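Local coordinates for alpha-L-arabinofuranosidase B (PDB 6SXT), which removes terminal non-reducing alpha-L-arabinofuranose residues from arabinoxylan, arabinan and related plant polysaccharides by hydrolysis, at residues A[20-25]-A[117-122]; A[32-37]-A[59-64]. All blocks are in the same frame, centred on the assembly; numbering follows the deposited sequence.

Interaction 1. Residues A[20-25]-A[117-122]; sequences STTRAL and QKAYGV
Thr21 gives its hydroxyl proton to a strand carbonyl: OG1 lies 2.7 Å from Tyr120 O, in the plane of that carbonyl and on one of its lone pairs, with a C=O...donor angle of 136°. OG1 sits between the backbone N and the carbonyl carbon (chi1 59°), while CG2 stands beside the N and meets Val122 CG2 at 3.6 Å, the two side chains crossing at about a right angle. A beta-branched alcohol suits the place, because one branch bonds and the other packs. A water joins the backbones, donating to Thr21 O at 2.8 Å and accepting from Tyr120 N at 2.9 Å. Thr22 CB lies 4.0 Å from Ala119 CB, a small side chain that lets the loop come close; the Thr22 hydroxyl turns to Tyr317. Ser20 OG holds the turn, accepting from Thr22 N at 3.0 Å (an ST turn) and Arg23 N at 3.1 Å (an ST motif). With one direct hydroxyl bond and one bridging water, the buried loop after strand 15-20 docks without regular strand pairing on strand 117-124, part of the large antiparallel sheet of the catalytic domain (concanavalin clan), and both backbone polar groups of Tyr120 are served.

Interaction 2. Residues A[32-37]-A[59-64]; sequences ALYQLQ and SAQDTF. With EDO (1,2-ethanediol), chain B.
A helix packed on a beta-sheet is the setting: helix 59-64 runs nearly parallel to strand 34-37, their axes 10.1 Å apart and 17° from alignment, and Tyr34, Leu36, Gln61 and Phe64 fill the interface. Tyr34 belongs to a classic beta bulge, where it and Leu33 both face Ile47. Its phenol donates from OH to Gln61 OE1 at 2.6 Å; the donor is tilted 27° from the amide's carbonyl plane, and ring and amide planes stand 87° apart. An extended glutamine can span from helix to phenol, and its NE2 hydrogen-bonds Ala107 O, which fixes the rotation of the buried amide. Leu36 crosses the Gln61 side chain at about a right angle, CD1 lying 3.7 Å from Gln61 CG, so the glutamine methylenes serve as apolar surface. Nearer the backbone, Leu36 CB is 4.0 Å from Phe64 CE2. Phe64 CB points toward the strand, and CG, anti to the backbone N, carries the ring on beside Leu36. Gln35 OE1 accepts from 1,2-ethanediol O1 at 2.9 Å, probably from crystallisation liquor, and also bonds Thr73 OG1. Helix 58-64 thus rests on strand 34-38, with Phe64 touching Thr45 and Cys70 on its neighbours 44-47 and 70-75.

Overall arrangement
Interaction 2 is nested within the stretch of chain that interaction 1 closes, and both lie in the catalytic domain, away from its active site. Every touching residue of interaction 1 is buried, whereas Gln37 and Phe64 in interaction 2 are partly exposed. Interaction 1 docks a loop on the large antiparallel sheet through a threonine hydroxyl, a water between backbone groups, and methyl packing; interaction 2 sets a helix on a four-stranded sheet by side chains, around one phenol-amide bond. They meet directly: Tyr120 OH and Asp62 OD1, 2.6 Å apart, probably form a hydrogen bond tying strand 117-124 to the helix, while Tyr34 CE1 packs against Thr21 O.

Interaction 1. Residues A[20-25]-A[117-122]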
# COMPACT_ATOMS: atom_id res chain seq x y z
N SER A 20 -11.71 -3.48 6.20
CA SER A 20 -11.39 -2.05 6.00
C SER A 20 -10.64 -1.53 7.20
O SER A 20 -11.04 -1.81 8.34
CB SER A 20 -12.65 -1.19 5.82
OG SER A 20 -12.25 0.17 5.63
N THR A 21 -9.61 -0.72 6.95
CA THR A 21 -8.92 0.02 8.00
C THR A 21 -9.50 1.42 8.14
O THR A 21 -9.09 2.12 9.06
CB THR A 21 -7.41 -0.00 7.78
OG1 THR A 21 -7.15 0.59 6.50
CG2 THR A 21 -6.84 -1.39 7.87
N THR A 22 -10.34 1.85 7.21
CA THR A 22 -10.91 3.20 7.23
C THR A 22 -12.25 3.27 7.94
O THR A 22 -12.52 4.31 8.55
CB THR A 22 -10.94 3.82 5.85
OG1 THR A 22 -11.86 3.05 5.09
CG2 THR A 22 -9.56 3.86 5.22
N ARG A 23 -13.12 2.28 7.75
CA ARG A 23 -14.52 2.42 8.24
C ARG A 23 -15.21 1.10 8.43
O ARG A 23 -14.84 0.06 7.84
CB ARG A 23 -15.32 3.30 7.29
CG ARG A 23 -15.51 2.72 5.89
CD ARG A 23 -16.52 3.57 5.14
NE ARG A 23 -16.80 3.07 3.80
CZ ARG A 23 -18.00 3.12 3.24
NH1 ARG A 23 -19.05 3.62 3.87
NH2 ARG A 23 -18.14 2.63 2.02
N ALA A 24 -16.24 1.13 9.26
CA ALA A 24 -17.20 0.04 9.33
C ALA A 24 -17.94 -0.12 8.01
O ALA A 24 -18.29 0.91 7.37
CB ALA A 24 -18.20 0.36 10.45
N LEU A 25 -18.21 -1.36 7.63
CA LEU A 25 -18.92 -1.65 6.37
C LEU A 25 -20.34 -2.14 6.63
O LEU A 25 -21.05 -2.47 5.66
CB LEU A 25 -18.08 -2.65 5.57
CG LEU A 25 -16.72 -2.10 5.17
CD1 LEU A 25 -15.90 -3.18 4.52
CD2 LEU A 25 -16.83 -0.89 4.28
N GLN A 117 -12.84 13.44 8.20
CA GLN A 117 -12.27 12.76 9.36
C GLN A 117 -11.10 11.90 8.88
O GLN A 117 -11.26 11.11 7.94
CB GLN A 117 -13.39 11.97 10.04
CG GLN A 117 -12.97 11.34 11.33
CD GLN A 117 -14.13 10.75 12.14
OE1 GLN A 117 -13.85 9.81 12.88
NE2 GLN A 117 -15.33 11.31 12.02
N LYS A 118 -9.95 12.03 9.53
CA LYS A 118 -8.75 11.28 9.13
C LYS A 118 -8.94 9.78 9.35
O LYS A 118 -9.60 9.32 10.29
CB LYS A 118 -7.51 11.77 9.90
CG LYS A 118 -6.21 11.42 9.18
CD LYS A 118 -4.99 12.03 9.83
CE LYS A 118 -3.76 11.64 9.09
NZ LYS A 118 -2.61 12.32 9.68
N ALA A 119 -8.39 9.01 8.42
CA ALA A 119 -8.28 7.56 8.56
C ALA A 119 -7.08 7.10 7.76
O ALA A 119 -6.48 7.90 7.01
CB ALA A 119 -9.53 6.86 8.07
N TYR A 120 -6.75 5.83 7.92
CA TYR A 120 -5.52 5.25 7.33
C TYR A 120 -5.86 4.01 6.52
O TYR A 120 -6.52 3.11 7.06
CB TYR A 120 -4.57 4.90 8.46
CG TYR A 120 -4.00 6.11 9.15
CD1 TYR A 120 -3.05 6.91 8.52
CD2 TYR A 120 -4.45 6.49 10.42
CE1 TYR A 120 -2.50 8.01 9.17
CE2 TYR A 120 -3.88 7.57 11.08
CZ TYR A 120 -2.91 8.35 10.45
OH TYR A 120 -2.42 9.45 11.08
N GLY A 121 -5.39 3.98 5.26
CA GLY A 121 -5.46 2.79 4.42
C GLY A 121 -4.23 1.92 4.55
O GLY A 121 -3.35 2.19 5.36
N VAL A 122 -4.19 0.90 3.71
CA VAL A 122 -3.12 -0.12 3.75
C VAL A 122 -2.22 0.09 2.53
O VAL A 122 -2.58 -0.34 1.45
CB VAL A 122 -3.69 -1.53 3.82
CG1 VAL A 122 -2.59 -2.56 3.99
CG2 VAL A 122 -4.72 -1.64 4.92
O HOH W 1 -7.67 4.24 10.12

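Interaction 2. Residues A[32-37]-A[59-64]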
# COMPACT_ATOMS: atom_id res chain seq x y z
N ALA A 32 -13.52 -4.22 16.37
CA ALA A 32 -12.20 -3.85 15.87
C ALA A 32 -12.16 -3.95 14.34
O ALA A 32 -12.56 -4.95 13.75
CB ALA A 32 -11.13 -4.71 16.45
N LEU A 33 -11.60 -2.92 13.74
CA LEU A 33 -11.37 -2.88 12.28
C LEU A 33 -10.02 -3.48 11.95
O LEU A 33 -9.91 -4.21 10.93
CB LEU A 33 -11.39 -1.43 11.82
CG LEU A 33 -12.71 -0.69 11.95
CD1 LEU A 33 -12.51 0.80 11.72
CD2 LEU A 33 -13.71 -1.24 11.01
N TYR A 34 -9.01 -3.20 12.76
CA TYR A 34 -7.63 -3.68 12.50
C TYR A 34 -6.82 -3.66 13.79
O TYR A 34 -7.23 -3.02 14.77
CB TYR A 34 -6.96 -2.87 11.37
CG TYR A 34 -6.73 -1.42 11.61
CD1 TYR A 34 -7.73 -0.49 11.41
CD2 TYR A 34 -5.48 -0.93 11.99
CE1 TYR A 34 -7.50 0.86 11.53
CE2 TYR A 34 -5.24 0.45 12.16
CZ TYR A 34 -6.25 1.35 11.87
OH TYR A 34 -6.07 2.69 12.03
N GLN A 35 -5.71 -4.37 13.73
CA GLN A 35 -4.71 -4.41 14.81
C GLN A 35 -3.42 -3.72 14.35
O GLN A 35 -3.01 -3.89 13.20
CB GLN A 35 -4.51 -5.85 15.22
CG GLN A 35 -3.60 -5.96 16.45
CD GLN A 35 -3.22 -7.39 16.73
OE1 GLN A 35 -2.42 -7.97 16.02
NE2 GLN A 35 -3.78 -7.95 17.80
N LEU A 36 -2.84 -3.00 15.29
CA LEU A 36 -1.53 -2.35 15.16
C LEU A 36 -0.51 -3.07 16.01
O LEU A 36 -0.88 -3.52 17.12
CB LEU A 36 -1.62 -0.92 15.66
CG LEU A 36 -2.46 0.03 14.83
CD1 LEU A 36 -2.80 1.27 15.65
CD2 LEU A 36 -1.72 0.40 13.54
N GLN A 37 0.74 -3.03 15.59
CA GLN A 37 1.90 -3.43 16.41
C GLN A 37 2.91 -2.30 16.33
O GLN A 37 3.20 -1.88 15.20
CB GLN A 37 2.50 -4.74 15.96
CG GLN A 37 3.66 -5.19 16.86
CD GLN A 37 4.20 -6.53 16.41
OE1 GLN A 37 4.07 -6.94 15.25
NE2 GLN A 37 4.71 -7.32 17.36
N SER A 59 -7.24 8.90 15.66
CA SER A 59 -6.56 9.58 16.76
C SER A 59 -5.96 8.54 17.71
O SER A 59 -4.81 8.74 18.18
CB SER A 59 -7.54 10.54 17.41
OG SER A 59 -6.90 11.17 18.48
N ALA A 60 -6.68 7.45 17.95
CA ALA A 60 -6.16 6.36 18.80
C ALA A 60 -4.93 5.73 18.15
O ALA A 60 -3.99 5.35 18.84
CB ALA A 60 -7.22 5.33 19.08
N GLN A 61 -4.89 5.61 16.83
CA GLN A 61 -3.67 5.11 16.17
C GLN A 61 -2.51 6.09 16.39
O GLN A 61 -1.44 5.66 16.78
CB GLN A 61 -3.88 4.89 14.68
CG GLN A 61 -2.59 4.53 13.97
CD GLN A 61 -2.73 4.24 12.51
OE1 GLN A 61 -3.55 3.42 12.11
NE2 GLN A 61 -1.89 4.88 11.69
N ASP A 62 -2.76 7.36 16.13
CA ASP A 62 -1.70 8.37 16.29
C ASP A 62 -1.14 8.30 17.72
O ASP A 62 0.10 8.44 17.90
CB ASP A 62 -2.26 9.75 16.00
CG ASP A 62 -2.61 9.99 14.55
OD1 ASP A 62 -2.24 9.18 13.70
OD2 ASP A 62 -3.22 11.07 14.28
N THR A 63 -2.00 8.14 18.73
CA THR A 63 -1.55 8.07 20.13
C THR A 63 -0.69 6.83 20.34
O THR A 63 0.43 6.91 20.94
CB THR A 63 -2.80 8.06 21.03
OG1 THR A 63 -3.40 9.34 20.83
CG2 THR A 63 -2.48 7.85 22.49
N PHE A 64 -1.15 5.68 19.88
CA PHE A 64 -0.43 4.40 20.09
C PHE A 64 0.93 4.45 19.41
O PHE A 64 1.90 3.93 19.96
CB PHE A 64 -1.27 3.25 19.55
CG PHE A 64 -0.66 1.91 19.82
CD1 PHE A 64 -0.60 1.42 21.12
CD2 PHE A 64 -0.16 1.12 18.79
CE1 PHE A 64 -0.08 0.16 21.36
CE2 PHE A 64 0.34 -0.14 19.05
CZ PHE A 64 0.33 -0.63 20.32
C1 EDO B . 0.56 -10.59 15.48
O1 EDO B . -0.86 -10.37 15.63
C2 EDO B . 1.45 -10.27 16.64